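Local structure of possible prolidase (Bifidobacterium longum NCC2705, 2P9B) at residues Gly42-Val47 with Lys399-Leu404; Val69-Ile74 with Gly393-Gly398. The protein is a possible prolidase of the amidohydrolase family and probably hydrolyses carbon-nitrogen bonds, perhaps other than peptide bonds. One frame throughout, in Å; residues are numbered along the deposited sequence.

Contact 1: residues Gly42-Val47 with Lys399-Leu404; sequences GRIEQV and KSADLL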
loop_
_atom_site.group_PDB
_atom_site.type_symbol
_atom_site.label_atom_id
_atom_site.label_comp_id
_atom_site.label_asym_id
_atom_site.label_seq_id
_atom_site.Cartn_x
_atom_site.Cartn_y
_atom_site.Cartn_z
ATOM N N GLY A 42 -15.960 -12.909 11.545
ATOM C CA GLY A 42 -15.430 -11.743 10.852
ATOM C C GLY A 42 -15.309 -11.887 9.344
ATOM O O GLY A 42 -14.681 -11.057 8.680
ATOM N N ARG A 43 -15.911 -12.939 8.804
ATOM C CA ARG A 43 -15.882 -13.196 7.373
ATOM C C ARG A 43 -17.239 -12.955 6.729
ATOM O O ARG A 43 -18.284 -13.063 7.374
ATOM C CB ARG A 43 -15.442 -14.636 7.103
ATOM C CG ARG A 43 -14.013 -14.912 7.524
ATOM C CD ARG A 43 -13.621 -16.353 7.262
ATOM N NE ARG A 43 -12.246 -16.621 7.675
ATOM C CZ ARG A 43 -11.174 -16.047 7.134
ATOM N NH1 ARG A 43 -11.307 -15.166 6.148
ATOM N NH2 ARG A 43 -9.964 -16.358 7.577
ATOM N N ILE A 44 -17.209 -12.627 5.443
ATOM C CA ILE A 44 -18.422 -12.371 4.683
ATOM C C ILE A 44 -19.149 -13.692 4.447
ATOM O O ILE A 44 -18.565 -14.636 3.922
ATOM C CB ILE A 44 -18.077 -11.730 3.331
ATOM C CG1 ILE A 44 -17.390 -10.382 3.572
ATOM C CG2 ILE A 44 -19.335 -11.561 2.493
ATOM C CD1 ILE A 44 -16.866 -9.729 2.314
ATOM N N GLU A 45 -20.419 -13.754 4.842
ATOM C CA GLU A 45 -21.214 -14.969 4.671
ATOM C C GLU A 45 -22.160 -14.879 3.481
ATOM O O GLU A 45 -22.478 -15.889 2.859
ATOM C CB GLU A 45 -22.041 -15.261 5.924
ATOM C CG GLU A 45 -21.243 -15.349 7.205
ATOM C CD GLU A 45 -22.080 -15.825 8.376
ATOM O OE1 GLU A 45 -23.198 -15.300 8.568
ATOM O OE2 GLU A 45 -21.611 -16.720 9.110
ATOM N N GLN A 46 -22.624 -13.673 3.177
ATOM C CA GLN A 46 -23.534 -13.480 2.054
ATOM C C GLN A 46 -23.350 -12.122 1.403
ATOM O O GLN A 46 -23.028 -11.145 2.073
ATOM C CB GLN A 46 -24.995 -13.562 2.506
ATOM C CG GLN A 46 -25.426 -14.835 3.205
ATOM C CD GLN A 46 -26.901 -14.794 3.572
ATOM O OE1 GLN A 46 -27.763 -14.650 2.704
ATOM N NE2 GLN A 46 -27.197 -14.911 4.861
ATOM N N VAL A 47 -23.565 -12.082 0.093
ATOM C CA VAL A 47 -23.511 -10.852 -0.692
ATOM C C VAL A 47 -24.620 -11.042 -1.718
ATOM O O VAL A 47 -24.435 -11.735 -2.714
ATOM C CB VAL A 47 -22.175 -10.670 -1.434
ATOM C CG1 VAL A 47 -22.221 -9.393 -2.259
ATOM C CG2 VAL A 47 -21.025 -10.612 -0.444
ATOM N N LYS A 399 -14.272 -14.364 2.396
ATOM C CA LYS A 399 -13.187 -13.429 2.656
ATOM C C LYS A 399 -13.440 -12.569 3.885
ATOM O O LYS A 399 -14.569 -12.448 4.357
ATOM C CB LYS A 399 -12.950 -12.530 1.444
ATOM C CG LYS A 399 -12.393 -13.252 0.229
ATOM C CD LYS A 399 -11.777 -12.262 -0.746
ATOM C CE LYS A 399 -11.367 -12.935 -2.047
ATOM N NZ LYS A 399 -10.500 -14.116 -1.818
ATOM N N SER A 400 -12.363 -11.984 4.400
ATOM C CA SER A 400 -12.425 -11.125 5.581
ATOM C C SER A 400 -13.364 -9.952 5.325
ATOM O O SER A 400 -13.362 -9.369 4.245
ATOM C CB SER A 400 -11.020 -10.603 5.904
ATOM O OG SER A 400 -10.971 -9.993 7.182
ATOM N N ALA A 401 -14.164 -9.601 6.321
ATOM C CA ALA A 401 -15.094 -8.494 6.165
ATOM C C ALA A 401 -14.388 -7.143 6.299
ATOM O O ALA A 401 -14.561 -6.439 7.292
ATOM C CB ALA A 401 -16.228 -8.609 7.185
ATOM N N ASP A 402 -13.587 -6.796 5.295
ATOM C CA ASP A 402 -12.880 -5.520 5.275
ATOM C C ASP A 402 -13.724 -4.639 4.363
ATOM O O ASP A 402 -13.606 -4.706 3.131
ATOM C CB ASP A 402 -11.468 -5.693 4.696
ATOM C CG ASP A 402 -10.525 -6.426 5.652
ATOM O OD1 ASP A 402 -10.501 -6.073 6.850
ATOM O OD2 ASP A 402 -9.801 -7.341 5.200
ATOM N N LEU A 403 -14.588 -3.826 4.967
ATOM C CA LEU A 403 -15.494 -2.979 4.196
ATOM C C LEU A 403 -15.272 -1.495 4.383
ATOM O O LEU A 403 -14.985 -1.029 5.483
ATOM C CB LEU A 403 -16.946 -3.283 4.577
ATOM C CG LEU A 403 -17.351 -4.730 4.874
ATOM C CD1 LEU A 403 -18.863 -4.793 5.111
ATOM C CD2 LEU A 403 -16.961 -5.633 3.734
ATOM N N LEU A 404 -15.423 -0.751 3.299
ATOM C CA LEU A 404 -15.280 0.691 3.358
ATOM C C LEU A 404 -16.603 1.267 2.867
ATOM O O LEU A 404 -16.988 1.079 1.708
ATOM C CB LEU A 404 -14.124 1.157 2.471
ATOM C CG LEU A 404 -14.003 2.670 2.255
ATOM C CD1 LEU A 404 -13.937 3.397 3.592
ATOM C CD2 LEU A 404 -12.757 2.951 1.413
#
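I44 and A401 meet through their side chains, while two backbone hydrogen bonds, given by I44 N and A401 N, join the chains. I44 N donates to K399 O at 2.9 Å, nearly straight at hydrogen (172°). A401 N donates to G42 O at 2.8 Å, in the plane of that carbonyl. Between them R43 faces S400 in a single beta bridge, and R43 CA adds a CA-H...O contact to K399 O at 3.4 Å. A401 CB lies 3.3 Å from G42 O, tight against the oxygen that its own N-H binds.

The I44 chain leaves with CG1 anti to its carbonyl carbon (chi1 -62°), and I44 CG1 comes over the A401 backbone, 3.9 Å from A401 CA. Further out, I44 CD1 meets L403 CD2 at 4.3 Å. An alanine in place of I44 would probably open a gap beside A401 and L403, losing the contacts of CG1 with A401 CA and of CD1 with S400 O and L403 CD2. The extended R43 chain brings the edge of its guanidinium, at NH1, to 3.8 Å from S400 N, too long to be counted a bond; the same NH1 bonds weakly to G398 O.

Behind this shell, D41 OD1 accepts from R43 N, and the S400 and A401 backbones bond to E391 and G427. K399 NZ bonds to D389 O. D402 OD2, next to the inverse gamma turn centred on A401, forms a salt bridge with R158 and a hydrogen bond with T392. The contact thus couples the edge strand 44-49 of the N-terminal sheet to the approach of strand 403-406. Its polar part is main-chain and so depends little on side-chain identity; I44, A401 and L403 add a small apolar patch.

Contact 2: residues Val69-Ile74 with Gly393-Gly398; sequences VMPGLI and GSLEVG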
loop_
_atom_site.group_PDB
_atom_site.type_symbol
_atom_site.label_atom_id
_atom_site.label_comp_id
_atom_site.label_asym_id
_atom_site.label_seq_id
_atom_site.Cartn_x
_atom_site.Cartn_y
_atom_site.Cartn_z
ATOM N N VAL A 69 -20.617 0.819 -0.708
ATOM C CA VAL A 69 -19.707 -0.017 0.066
ATOM C C VAL A 69 -18.765 -0.669 -0.929
ATOM O O VAL A 69 -19.184 -1.109 -1.998
ATOM C CB VAL A 69 -20.434 -1.109 0.876
ATOM C CG1 VAL A 69 -21.190 -2.035 -0.051
ATOM C CG2 VAL A 69 -19.416 -1.894 1.709
HETATM N N MSE A 70 -17.487 -0.708 -0.574
HETATM C CA MSE A 70 -16.467 -1.280 -1.434
HETATM C C MSE A 70 -15.450 -1.992 -0.558
HETATM O O MSE A 70 -15.524 -1.917 0.669
HETATM C CB MSE A 70 -15.781 -0.168 -2.260
HETATM C CG MSE A 70 -14.964 0.868 -1.448
HETATM SE SE MSE A 70 -13.935 2.127 -2.470
HETATM C CE MSE A 70 -12.526 0.957 -2.990
ATOM N N PRO A 71 -14.506 -2.723 -1.176
ATOM C CA PRO A 71 -13.507 -3.409 -0.355
ATOM C C PRO A 71 -12.663 -2.340 0.333
ATOM O O PRO A 71 -12.530 -1.229 -0.184
ATOM C CB PRO A 71 -12.677 -4.184 -1.378
ATOM C CG PRO A 71 -13.654 -4.429 -2.515
ATOM C CD PRO A 71 -14.371 -3.097 -2.596
ATOM N N GLY A 72 -12.092 -2.665 1.484
ATOM C CA GLY A 72 -11.263 -1.682 2.160
ATOM C C GLY A 72 -10.066 -1.334 1.295
ATOM O O GLY A 72 -9.593 -2.169 0.515
ATOM N N LEU A 73 -9.575 -0.101 1.402
ATOM C CA LEU A 73 -8.402 0.279 0.617
ATOM C C LEU A 73 -7.183 -0.429 1.189
ATOM O O LEU A 73 -7.176 -0.833 2.343
ATOM C CB LEU A 73 -8.175 1.797 0.662
ATOM C CG LEU A 73 -9.214 2.680 -0.042
ATOM C CD1 LEU A 73 -8.882 4.150 0.179
ATOM C CD2 LEU A 73 -9.221 2.353 -1.540
ATOM N N ILE A 74 -6.160 -0.594 0.359
ATOM C CA ILE A 74 -4.918 -1.230 0.784
ATOM C C ILE A 74 -3.789 -0.299 0.378
ATOM O O ILE A 74 -3.799 0.237 -0.730
ATOM C CB ILE A 74 -4.732 -2.607 0.085
ATOM C CG1 ILE A 74 -5.877 -3.540 0.496
ATOM C CG2 ILE A 74 -3.376 -3.211 0.455
ATOM C CD1 ILE A 74 -5.821 -4.925 -0.129
ATOM N N GLY A 393 -9.469 -8.023 -0.126
ATOM C CA GLY A 393 -9.353 -7.368 -1.417
ATOM C C GLY A 393 -10.593 -7.344 -2.288
ATOM O O GLY A 393 -10.601 -6.698 -3.333
ATOM N N SER A 394 -11.633 -8.060 -1.877
ATOM C CA SER A 394 -12.881 -8.088 -2.627
ATOM C C SER A 394 -14.005 -8.513 -1.697
ATOM O O SER A 394 -13.779 -9.209 -0.706
ATOM C CB SER A 394 -12.785 -9.056 -3.812
ATOM O OG SER A 394 -12.599 -10.391 -3.380
ATOM N N LEU A 395 -15.219 -8.082 -2.015
ATOM C CA LEU A 395 -16.368 -8.415 -1.198
ATOM C C LEU A 395 -16.994 -9.704 -1.689
ATOM O O LEU A 395 -18.016 -9.695 -2.371
ATOM C CB LEU A 395 -17.385 -7.280 -1.250
ATOM C CG LEU A 395 -16.816 -5.929 -0.822
ATOM C CD1 LEU A 395 -17.905 -4.871 -0.906
ATOM C CD2 LEU A 395 -16.270 -6.027 0.587
ATOM N N GLU A 396 -16.358 -10.813 -1.335
ATOM C CA GLU A 396 -16.828 -12.129 -1.726
ATOM C C GLU A 396 -16.950 -13.037 -0.515
ATOM O O GLU A 396 -16.175 -12.933 0.433
ATOM C CB GLU A 396 -15.862 -12.743 -2.733
ATOM C CG GLU A 396 -15.841 -12.022 -4.064
ATOM C CD GLU A 396 -14.849 -12.627 -5.028
ATOM O OE1 GLU A 396 -13.636 -12.399 -4.858
ATOM O OE2 GLU A 396 -15.287 -13.343 -5.952
ATOM N N VAL A 397 -17.931 -13.932 -0.565
ATOM C CA VAL A 397 -18.188 -14.877 0.518
ATOM C C VAL A 397 -16.927 -15.647 0.888
ATOM O O VAL A 397 -16.218 -16.146 0.014
ATOM C CB VAL A 397 -19.297 -15.880 0.114
ATOM C CG1 VAL A 397 -19.505 -16.914 1.213
ATOM C CG2 VAL A 397 -20.593 -15.129 -0.151
ATOM N N GLY A 398 -16.652 -15.723 2.185
ATOM C CA GLY A 398 -15.482 -16.443 2.656
ATOM C C GLY A 398 -14.311 -15.544 3.004
ATOM O O GLY A 398 -13.452 -15.909 3.810
#
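L395 reaches P71 and M70 because its CG stands anti to its own carbonyl carbon (chi1 -56°) and its CD1 anti to CA (chi2 -180°), which places CD1 against the M70 backbone. L395 CD1 settles 3.8 Å from M70 C. The other methyl, L395 CD2, lies 3.9 Å from P71 CA, so the leucine straddles the M70-P71 peptide. P71 answers with its ring: P71 CG sits 3.9 Å from L395 CG and 3.7 Å from S394 CA, the two side chains crossing obliquely. V69 CG2 extends the apolar strip to L395 CD1 at 4.2 Å.

No hydrogen bond joins the segments, although 69-74 and 393-395 run nearly antiparallel; the loop packs on the strand by van der Waals contact alone. At its start, I74 CD1 comes within 4.5 Å of G393 CA, where a side chain would collide with the preceding carbonyl. Within the loop, L395 centres an inverse gamma turn and S394 OG donates to E396 OE1 at 2.7 Å, using the anti lone pair of that oxygen. Strand 68-78 leads into a His-x-His sequence, which in amidohydrolases commonly binds metal.

The CB of selenomethionine M70 points away from the loop; its side chain packs on L375 and T379 of helix 371-385, and the same helix meets P71 through T379 and I74 through N382. On the strand's flanks, the V69 backbone bonds to T20 and V22, while those of M70 and G72 bond to L404 and D402. L395 also touches I21 of strand 19-22 and L403 of strand 403-406, both strands being neighbours of strand 68-78 in the sheet.

How the contacts relate
After four earlier strands the chain reaches 42-47, which pairs with 399-404; contact 1 therefore closes a very long loop. Strand 68-78 follows within it and meets residues 393-398 late in the chain, so contact 2 is nested inside contact 1. The returning chain delivers both partners in succession, with contact centres about 7 Å apart. Two probable hydrogen bonds join the contacts directly, G398 N to I44 O and L404 N to M70 O, the second linking neighbouring strands 403-406 and 68-78. Together they tie the small N-terminal sheet to the sheet containing strands 68-78 and 403-406, in a protein of the TIM-barrel amidohydrolase family.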